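PDB 3DNH: uncharacterized protein Atu2129 from Agrobacterium tumefaciens, which is of unknown function but carries a CREG-like beta-barrel domain of the FMN-binding clan, and so may bind a flavin or related cofactor. Local coordinates for residues K210-I224 and A227-V241. Numbering follows the deposited sequence.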
ATOM      1  N   LYS A 210      21.188   1.982   0.545  1.00 45.85           N
ATOM      2  CA  LYS A 210      22.134   1.229  -0.280  1.00 47.85           C
ATOM      3  C   LYS A 210      22.648   2.071  -1.439  1.00 48.78           C
ATOM      4  O   LYS A 210      21.891   2.815  -2.051  1.00 48.17           O
ATOM      5  CB  LYS A 210      21.492  -0.051  -0.825  1.00 48.57           C
ATOM      6  CG  LYS A 210      21.811  -1.342  -0.041  1.00 50.53           C
ATOM      7  CD  LYS A 210      20.703  -1.774   0.920  1.00 55.23           C
ATOM      8  CE  LYS A 210      19.475  -2.393   0.200  1.00 57.03           C
ATOM      9  NZ  LYS A 210      18.600  -1.363  -0.500  1.00 54.74           N
ATOM     10  N   THR A 211      23.936   1.920  -1.753  1.00 50.43           N
ATOM     11  CA  THR A 211      24.557   2.613  -2.890  1.00 51.48           C
ATOM     12  C   THR A 211      23.716   2.473  -4.173  1.00 51.51           C
ATOM     13  O   THR A 211      22.874   1.563  -4.310  1.00 51.65           O
ATOM     14  CB  THR A 211      26.036   2.183  -3.104  1.00 52.21           C
ATOM     15  OG1 THR A 211      26.668   3.057  -4.058  1.00 53.28           O
ATOM     16  CG2 THR A 211      26.133   0.714  -3.552  1.00 52.02           C
ATOM     17  N   GLY A 212      23.909   3.413  -5.088  1.00 50.99           N
ATOM     18  CA  GLY A 212      23.034   3.488  -6.246  1.00 50.54           C
ATOM     19  C   GLY A 212      23.173   4.817  -6.935  1.00 49.29           C
ATOM     20  O   GLY A 212      24.097   5.584  -6.640  1.00 48.86           O
ATOM     21  N   ARG A 213      22.267   5.081  -7.871  1.00 48.70           N
ATOM     22  CA  ARG A 213      22.297   6.358  -8.568  1.00 48.23           C
ATOM     23  C   ARG A 213      21.320   7.259  -7.839  1.00 45.98           C
ATOM     24  O   ARG A 213      20.124   7.321  -8.159  1.00 47.07           O
ATOM     25  CB  ARG A 213      22.030   6.226 -10.080  1.00 48.33           C
ATOM     26  CG  ARG A 213      23.007   5.245 -10.862  1.00 52.97           C
ATOM     27  CD  ARG A 213      24.467   5.134 -10.291  1.00 61.21           C
ATOM     28  NE  ARG A 213      25.339   6.320 -10.475  1.00 66.10           N
ATOM     29  CZ  ARG A 213      25.970   6.995  -9.501  1.00 69.04           C
ATOM     30  NH1 ARG A 213      25.838   6.642  -8.223  1.00 70.03           N
ATOM     31  NH2 ARG A 213      26.756   8.042  -9.806  1.00 70.00           N
ATOM     32  N   TRP A 214      21.851   7.902  -6.802  1.00 43.67           N
ATOM     33  CA  TRP A 214      21.102   8.829  -5.931  1.00 41.76           C
ATOM     34  C   TRP A 214      21.152  10.284  -6.385  1.00 40.77           C
ATOM     35  O   TRP A 214      22.143  10.722  -6.983  1.00 40.44           O
ATOM     36  CB  TRP A 214      21.673   8.740  -4.517  1.00 41.37           C
ATOM     37  CG  TRP A 214      21.342   7.443  -3.877  1.00 39.46           C
ATOM     38  CD1 TRP A 214      22.091   6.310  -3.891  1.00 38.11           C
ATOM     39  CD2 TRP A 214      20.126   7.119  -3.189  1.00 39.28           C
ATOM     40  NE1 TRP A 214      21.448   5.314  -3.199  1.00 37.62           N
ATOM     41  CE2 TRP A 214      20.231   5.771  -2.774  1.00 40.47           C
ATOM     42  CE3 TRP A 214      18.977   7.841  -2.853  1.00 36.46           C
ATOM     43  CZ2 TRP A 214      19.212   5.124  -2.046  1.00 39.98           C
ATOM     44  CZ3 TRP A 214      17.980   7.212  -2.123  1.00 38.84           C
ATOM     45  CH2 TRP A 214      18.106   5.865  -1.721  1.00 39.28           C
ATOM     46  N   LYS A 215      20.094  11.030  -6.089  1.00 40.58           N
ATOM     47  CA  LYS A 215      20.072  12.486  -6.233  1.00 40.25           C
ATOM     48  C   LYS A 215      19.450  13.106  -4.992  1.00 39.48           C
ATOM     49  O   LYS A 215      18.536  12.522  -4.414  1.00 39.04           O
ATOM     50  CB  LYS A 215      19.264  12.907  -7.468  1.00 40.47           C
ATOM     51  CG  LYS A 215      19.945  12.577  -8.855  1.00 43.77           C
ATOM     52  CD  LYS A 215      21.222  13.436  -9.099  1.00 48.68           C
ATOM     53  CE  LYS A 215      22.050  12.981 -10.325  1.00 45.97           C
ATOM     54  NZ  LYS A 215      23.403  13.655 -10.484  1.00 44.84           N
ATOM     55  N   ILE A 216      19.966  14.268  -4.576  1.00 38.84           N
ATOM     56  CA  ILE A 216      19.304  15.114  -3.588  1.00 38.25           C
ATOM     57  C   ILE A 216      18.089  15.694  -4.220  1.00 39.46           C
ATOM     58  O   ILE A 216      18.180  16.267  -5.316  1.00 39.34           O
ATOM     59  CB  ILE A 216      20.179  16.250  -3.147  1.00 38.32           C
ATOM     60  CG1 ILE A 216      21.414  15.679  -2.443  1.00 41.05           C
ATOM     61  CG2 ILE A 216      19.390  17.258  -2.231  1.00 36.16           C
ATOM     62  CD1 ILE A 216      22.456  16.685  -2.147  1.00 42.99           C
ATOM     63  N   THR A 217      16.949  15.517  -3.557  1.00 40.09           N
ATOM     64  CA  THR A 217      15.689  16.063  -4.044  1.00 39.19           C
ATOM     65  C   THR A 217      15.309  17.318  -3.290  1.00 40.01           C
ATOM     66  O   THR A 217      14.619  18.183  -3.860  1.00 40.47           O
ATOM     67  CB  THR A 217      14.524  15.017  -4.023  1.00 38.67           C
ATOM     68  OG1 THR A 217      14.335  14.531  -2.684  1.00 36.42           O
ATOM     69  CG2 THR A 217      14.889  13.822  -4.938  1.00 39.25           C
ATOM     70  N   SER A 218      15.757  17.443  -2.030  1.00 40.46           N
ATOM     71  CA  SER A 218      15.318  18.507  -1.189  1.00 40.62           C
ATOM     72  C   SER A 218      16.227  18.670   0.002  1.00 41.47           C
ATOM     73  O   SER A 218      16.601  17.679   0.634  1.00 41.94           O
ATOM     74  CB  SER A 218      13.861  18.238  -0.728  1.00 39.86           C
ATOM     75  OG  SER A 218      13.260  19.369  -0.152  1.00 41.34           O
ATOM     76  N   ILE A 219      16.580  19.931   0.315  1.00 41.47           N
ATOM     77  CA  ILE A 219      17.343  20.278   1.539  1.00 40.32           C
ATOM     78  C   ILE A 219      16.442  21.144   2.399  1.00 40.31           C
ATOM     79  O   ILE A 219      15.789  22.045   1.879  1.00 39.84           O
ATOM     80  CB  ILE A 219      18.628  21.071   1.210  1.00 40.39           C
ATOM     81  CG1 ILE A 219      19.536  20.237   0.261  1.00 39.41           C
ATOM     82  CG2 ILE A 219      19.327  21.540   2.512  1.00 39.89           C
ATOM     83  CD1 ILE A 219      20.631  21.018  -0.432  1.00 41.51           C
ATOM     84  N   ASP A 220      16.393  20.853   3.699  1.00 39.30           N
ATOM     85  CA  ASP A 220      15.561  21.644   4.626  1.00 38.73           C
ATOM     86  C   ASP A 220      16.328  21.851   5.942  1.00 37.93           C
ATOM     87  O   ASP A 220      17.426  21.295   6.123  1.00 37.25           O
ATOM     88  CB  ASP A 220      14.136  21.015   4.779  1.00 37.51           C
ATOM     89  CG  ASP A 220      14.163  19.594   5.378  1.00 40.93           C
ATOM     90  OD1 ASP A 220      14.579  19.450   6.562  1.00 42.23           O
ATOM     91  OD2 ASP A 220      13.775  18.611   4.685  1.00 40.91           O
ATOM     92  N   PRO A 221      15.798  22.675   6.851  1.00 37.21           N
ATOM     93  CA  PRO A 221      16.587  22.870   8.072  1.00 37.75           C
ATOM     94  C   PRO A 221      16.950  21.614   8.891  1.00 37.92           C
ATOM     95  O   PRO A 221      17.918  21.644   9.676  1.00 38.51           O
ATOM     96  CB  PRO A 221      15.688  23.810   8.909  1.00 38.18           C
ATOM     97  CG  PRO A 221      14.941  24.583   7.883  1.00 36.94           C
ATOM     98  CD  PRO A 221      14.600  23.550   6.825  1.00 36.21           C
ATOM     99  N   ASP A 222      16.183  20.547   8.739  1.00 37.98           N
ATOM    100  CA  ASP A 222      16.367  19.343   9.566  1.00 39.01           C
ATOM    101  C   ASP A 222      17.130  18.216   8.844  1.00 38.51           C
ATOM    102  O   ASP A 222      17.630  17.253   9.479  1.00 37.46           O
ATOM    103  CB  ASP A 222      14.996  18.823  10.044  1.00 38.35           C
ATOM    104  CG  ASP A 222      14.352  19.735  11.081  1.00 39.07           C
ATOM    105  OD1 ASP A 222      15.068  20.543  11.718  1.00 39.95           O
ATOM    106  OD2 ASP A 222      13.118  19.641  11.248  1.00 42.67           O
ATOM    107  N   GLY A 223      17.278  18.364   7.537  1.00 37.64           N
ATOM    108  CA  GLY A 223      18.050  17.379   6.768  1.00 38.70           C
ATOM    109  C   GLY A 223      17.811  17.403   5.273  1.00 39.35           C
ATOM    110  O   GLY A 223      17.370  18.409   4.724  1.00 39.63           O
ATOM    111  N   ILE A 224      18.070  16.266   4.626  1.00 39.81           N
ATOM    112  CA  ILE A 224      18.184  16.209   3.186  1.00 40.03           C
ATOM    113  C   ILE A 224      17.437  14.974   2.704  1.00 40.65           C
ATOM    114  O   ILE A 224      17.680  13.853   3.210  1.00 41.65           O
ATOM    115  CB  ILE A 224      19.702  16.079   2.720  1.00 39.93           C
ATOM    116  CG1 ILE A 224      20.576  17.241   3.247  1.00 38.13           C
ATOM    117  CG2 ILE A 224      19.757  15.938   1.129  1.00 38.68           C
ATOM    118  CD1 ILE A 224      22.146  16.997   3.147  1.00 40.00           C
ATOM    119  N   ALA A 227      16.627  10.586  -3.486  1.00 37.56           N
ATOM    120  CA  ALA A 227      15.972   9.533  -4.229  1.00 38.71           C
ATOM    121  C   ALA A 227      16.913   8.823  -5.211  1.00 40.11           C
ATOM    122  O   ALA A 227      17.864   9.419  -5.766  1.00 39.61           O
ATOM    123  CB  ALA A 227      14.682  10.061  -4.959  1.00 38.10           C
ATOM    124  N   SER A 228      16.653   7.525  -5.372  1.00 41.63           N
ATOM    125  CA  SER A 228      17.207   6.719  -6.459  1.00 41.51           C
ATOM    126  C   SER A 228      16.001   6.144  -7.160  1.00 42.46           C
ATOM    127  O   SER A 228      14.872   6.494  -6.818  1.00 43.34           O
ATOM    128  CB  SER A 228      18.083   5.607  -5.921  1.00 41.83           C
ATOM    129  OG  SER A 228      17.296   4.628  -5.266  1.00 42.39           O
ATOM    130  N   ALA A 229      16.225   5.272  -8.144  1.00 42.16           N
ATOM    131  CA  ALA A 229      15.132   4.631  -8.856  1.00 42.59           C
ATOM    132  C   ALA A 229      14.251   3.710  -7.982  1.00 42.71           C
ATOM    133  O   ALA A 229      13.027   3.770  -8.077  1.00 42.36           O
ATOM    134  CB  ALA A 229      15.658   3.871 -10.051  1.00 43.21           C
ATOM    135  N   SER A 230      14.868   2.858  -7.155  1.00 42.72           N
ATOM    136  CA  SER A 230      14.114   1.927  -6.302  1.00 42.93           C
ATOM    137  C   SER A 230      13.868   2.388  -4.860  1.00 42.11           C
ATOM    138  O   SER A 230      12.966   1.853  -4.209  1.00 42.02           O
ATOM    139  CB  SER A 230      14.746   0.528  -6.307  1.00 43.93           C
ATOM    140  OG  SER A 230      16.055   0.538  -5.752  1.00 46.22           O
ATOM    141  N   ASP A 231      14.625   3.385  -4.376  1.00 41.72           N
ATOM    142  CA  ASP A 231      14.570   3.779  -2.963  1.00 39.90           C
ATOM    143  C   ASP A 231      14.535   5.285  -2.659  1.00 38.59           C
ATOM    144  O   ASP A 231      14.821   6.123  -3.503  1.00 37.75           O
ATOM    145  CB  ASP A 231      15.731   3.129  -2.208  1.00 40.44           C
ATOM    146  CG  ASP A 231      15.357   2.711  -0.781  1.00 44.68           C
ATOM    147  OD1 ASP A 231      16.210   2.041  -0.150  1.00 49.71           O
ATOM    148  OD2 ASP A 231      14.225   3.024  -0.288  1.00 43.59           O
ATOM    149  N   LEU A 232      14.165   5.617  -1.424  1.00 36.54           N
ATOM    150  CA  LEU A 232      14.201   6.993  -0.913  1.00 36.28           C
ATOM    151  C   LEU A 232      14.999   6.964   0.387  1.00 36.24           C
ATOM    152  O   LEU A 232      14.924   5.962   1.139  1.00 36.39           O
ATOM    153  CB  LEU A 232      12.775   7.549  -0.631  1.00 34.87           C
ATOM    154  CG  LEU A 232      11.756   7.628  -1.779  1.00 34.46           C
ATOM    155  CD1 LEU A 232      10.378   8.037  -1.253  1.00 32.33           C
ATOM    156  CD2 LEU A 232      12.221   8.560  -2.916  1.00 35.09           C
ATOM    157  N   ALA A 233      15.713   8.058   0.655  1.00 36.69           N
ATOM    158  CA  ALA A 233      16.477   8.228   1.895  1.00 37.63           C
ATOM    159  C   ALA A 233      16.273   9.630   2.468  1.00 37.88           C
ATOM    160  O   ALA A 233      15.910  10.594   1.723  1.00 36.74           O
ATOM    161  CB  ALA A 233      17.987   7.968   1.654  1.00 38.16           C
ATOM    162  N   ARG A 234      16.437   9.730   3.790  1.00 37.21           N
ATOM    163  CA  ARG A 234      16.505  11.021   4.464  1.00 37.53           C
ATOM    164  C   ARG A 234      17.688  11.039   5.427  1.00 37.39           C
ATOM    165  O   ARG A 234      17.760  10.222   6.354  1.00 38.13           O
ATOM    166  CB  ARG A 234      15.202  11.387   5.214  1.00 38.48           C
ATOM    167  CG  ARG A 234      15.346  12.789   5.824  1.00 41.60           C
ATOM    168  CD  ARG A 234      14.113  13.303   6.407  1.00 44.96           C
ATOM    169  NE  ARG A 234      14.238  14.612   7.056  1.00 45.46           N
ATOM    170  CZ  ARG A 234      14.358  15.813   6.468  1.00 44.81           C
ATOM    171  NH1 ARG A 234      14.441  15.958   5.134  1.00 40.67           N
ATOM    172  NH2 ARG A 234      14.384  16.902   7.260  1.00 40.08           N
ATOM    173  N   LEU A 235      18.598  11.979   5.215  1.00 37.74           N
ATOM    174  CA  LEU A 235      19.752  12.179   6.137  1.00 37.36           C
ATOM    175  C   LEU A 235      19.386  13.283   7.118  1.00 38.69           C
ATOM    176  O   LEU A 235      19.139  14.397   6.690  1.00 39.15           O
ATOM    177  CB  LEU A 235      21.027  12.557   5.366  1.00 38.10           C
ATOM    178  CG  LEU A 235      22.377  12.733   6.131  1.00 37.23           C
ATOM    179  CD1 LEU A 235      22.736  11.520   6.911  1.00 36.14           C
ATOM    180  CD2 LEU A 235      23.530  13.079   5.149  1.00 36.27           C
ATOM    181  N   TRP A 236      19.363  12.982   8.426  1.00 38.24           N
ATOM    182  CA  TRP A 236      19.069  13.994   9.425  1.00 39.13           C
ATOM    183  C   TRP A 236      20.295  14.717   9.906  1.00 39.09           C
ATOM    184  O   TRP A 236      21.317  14.086  10.223  1.00 40.17           O
ATOM    185  CB  TRP A 236      18.336  13.389  10.620  1.00 39.39           C
ATOM    186  CG  TRP A 236      16.998  12.797  10.210  1.00 39.51           C
ATOM    187  CD1 TRP A 236      16.771  11.530   9.701  1.00 40.36           C
ATOM    188  CD2 TRP A 236      15.723  13.443  10.255  1.00 40.13           C
ATOM    189  NE1 TRP A 236      15.428  11.335   9.470  1.00 35.87           N
ATOM    190  CE2 TRP A 236      14.756  12.494   9.783  1.00 41.06           C
ATOM    191  CE3 TRP A 236      15.288  14.719  10.658  1.00 39.24           C
ATOM    192  CZ2 TRP A 236      13.380  12.793   9.698  1.00 42.27           C
ATOM    193  CZ3 TRP A 236      13.887  15.022  10.580  1.00 42.22           C
ATOM    194  CH2 TRP A 236      12.970  14.065  10.103  1.00 40.34           C
ATOM    195  N   PHE A 237      20.215  16.046   9.966  1.00 38.84           N
ATOM    196  CA  PHE A 237      21.331  16.828  10.532  1.00 38.96           C
ATOM    197  C   PHE A 237      21.432  16.565  12.016  1.00 38.59           C
ATOM    198  O   PHE A 237      20.403  16.278  12.669  1.00 38.93           O
ATOM    199  CB  PHE A 237      21.126  18.319  10.277  1.00 38.97           C
ATOM    200  CG  PHE A 237      21.117  18.694   8.810  1.00 40.90           C
ATOM    201  CD1 PHE A 237      22.042  18.104   7.913  1.00 40.09           C
ATOM    202  CD2 PHE A 237      20.204  19.642   8.326  1.00 39.05           C
ATOM    203  CE1 PHE A 237      22.075  18.441   6.601  1.00 39.69           C
ATOM    204  CE2 PHE A 237      20.218  20.002   6.959  1.00 37.48           C
ATOM    205  CZ  PHE A 237      21.135  19.405   6.103  1.00 40.48           C
ATOM    206  N   ALA A 238      22.643  16.661  12.564  1.00 38.45           N
ATOM    207  CA  ALA A 238      22.790  16.584  14.013  1.00 37.70           C
ATOM    208  C   ALA A 238      22.161  17.791  14.729  1.00 37.64           C
ATOM    209  O   ALA A 238      21.692  17.661  15.842  1.00 37.01           O
ATOM    210  CB  ALA A 238      24.276  16.390  14.447  1.00 38.00           C
ATOM    211  N   GLU A 239      22.202  18.963  14.107  1.00 37.50           N
ATOM    212  CA  GLU A 239      21.485  20.112  14.630  1.00 38.69           C
ATOM    213  C   GLU A 239      20.841  20.904  13.498  1.00 38.00           C
ATOM    214  O   GLU A 239      21.210  20.727  12.338  1.00 38.35           O
ATOM    215  CB  GLU A 239      22.348  20.979  15.572  1.00 38.07           C
ATOM    216  CG  GLU A 239      23.575  21.580  14.945  1.00 38.95           C
ATOM    217  CD  GLU A 239      24.477  22.236  15.975  1.00 40.50           C
ATOM    218  OE1 GLU A 239      25.588  22.677  15.591  1.00 44.17           O
ATOM    219  OE2 GLU A 239      24.084  22.314  17.160  1.00 39.99           O
ATOM    220  N   ARG A 240      19.837  21.723  13.850  1.00 38.50           N
ATOM    221  CA  ARG A 240      18.974  22.409  12.880  1.00 38.23           C
ATOM    222  C   ARG A 240      19.839  23.393  12.128  1.00 38.36           C
ATOM    223  O   ARG A 240      20.682  24.049  12.721  1.00 36.49           O
ATOM    224  CB  ARG A 240      17.838  23.159  13.619  1.00 39.03           C
ATOM    225  CG  ARG A 240      16.913  24.002  12.744  1.00 38.45           C
ATOM    226  CD  ARG A 240      15.881  24.825  13.580  1.00 40.35           C
ATOM    227  NE  ARG A 240      15.288  25.876  12.748  1.00 40.39           N
ATOM    228  CZ  ARG A 240      14.307  25.675  11.872  1.00 38.31           C
ATOM    229  NH1 ARG A 240      13.799  24.463  11.700  1.00 40.01           N
ATOM    230  NH2 ARG A 240      13.861  26.680  11.145  1.00 35.26           N
ATOM    231  N   VAL A 241      19.607  23.528  10.835  1.00 39.17           N
ATOM    232  CA  VAL A 241      20.468  24.351   9.962  1.00 40.40           C
ATOM    233  C   VAL A 241      19.647  25.537   9.407  1.00 40.56           C
ATOM    234  O   VAL A 241      18.515  25.366   8.969  1.00 38.13           O
ATOM    235  CB  VAL A 241      21.078  23.471   8.830  1.00 40.92           C
ATOM    236  CG1 VAL A 241      21.584  24.325   7.681  1.00 41.13           C
ATOM    237  CG2 VAL A 241      22.225  22.617   9.418  1.00 41.64           C
TER
HETATM  238  O   HOH W   1      17.704  17.002  12.098  1.00 32.90           O
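A three-stranded antiparallel meander, built from strands 215-220, 223-227 and 232-236, brings K210-I224 and A227-V241 together. At the turn between its first two strands, R234 reaches across the middle strand to D220 and grips the carboxylate end-on. R234 NH2 meets the syn lone pair of D220 OD1 at 2.6 Å, in the guanidinium plane, while R234 NH1 bonds D220 OD2 at 2.8 Å; the two flat groups lie only 24° apart. R234 gets there with CG anti to the backbone N (chi1 -177°) and the chain extended as far as NE. The anti lone pair of D220 OD1 takes the backbone N of D222, an Asx turn, so the oxygen that anchors the arginine also shapes the turn. NH1 of R234 has a second acidic partner in D225.

G223 CA sits over one face of the F237 ring, a CH-pi contact 3.6 Å from the centroid, while I224 CG1 packs against F237 CZ. Main-chain bonds tie down the same end, F237 N to D222 O and V241 N to P221 O, and a water bridges D222 O and F237 O. R240 lays one guanidinium face on P221 CB and passes NH1 on to D175 O.

At the other end, K215 and A227 form a hydrogen-bonded pair. Next to them S228 CB stands over the six-membered ring of W214, 3.7 Å from its centroid, and A233 CB touches W214 CZ3. W214 NE1 bonds K210 O at 2.8 Å, nearly in the ring plane, which helps to hold the indole's rotation.

Helix 199-206 packs on W214 and L235, helix 180-194 on I216 and P221, and helix 244-254 on I224 and V241; W236 instead meets helix 28-38, with NE1 bonded to D34 and R30 in a cation-pi contact, and D222 forms a salt bridge with R33 of the same helix.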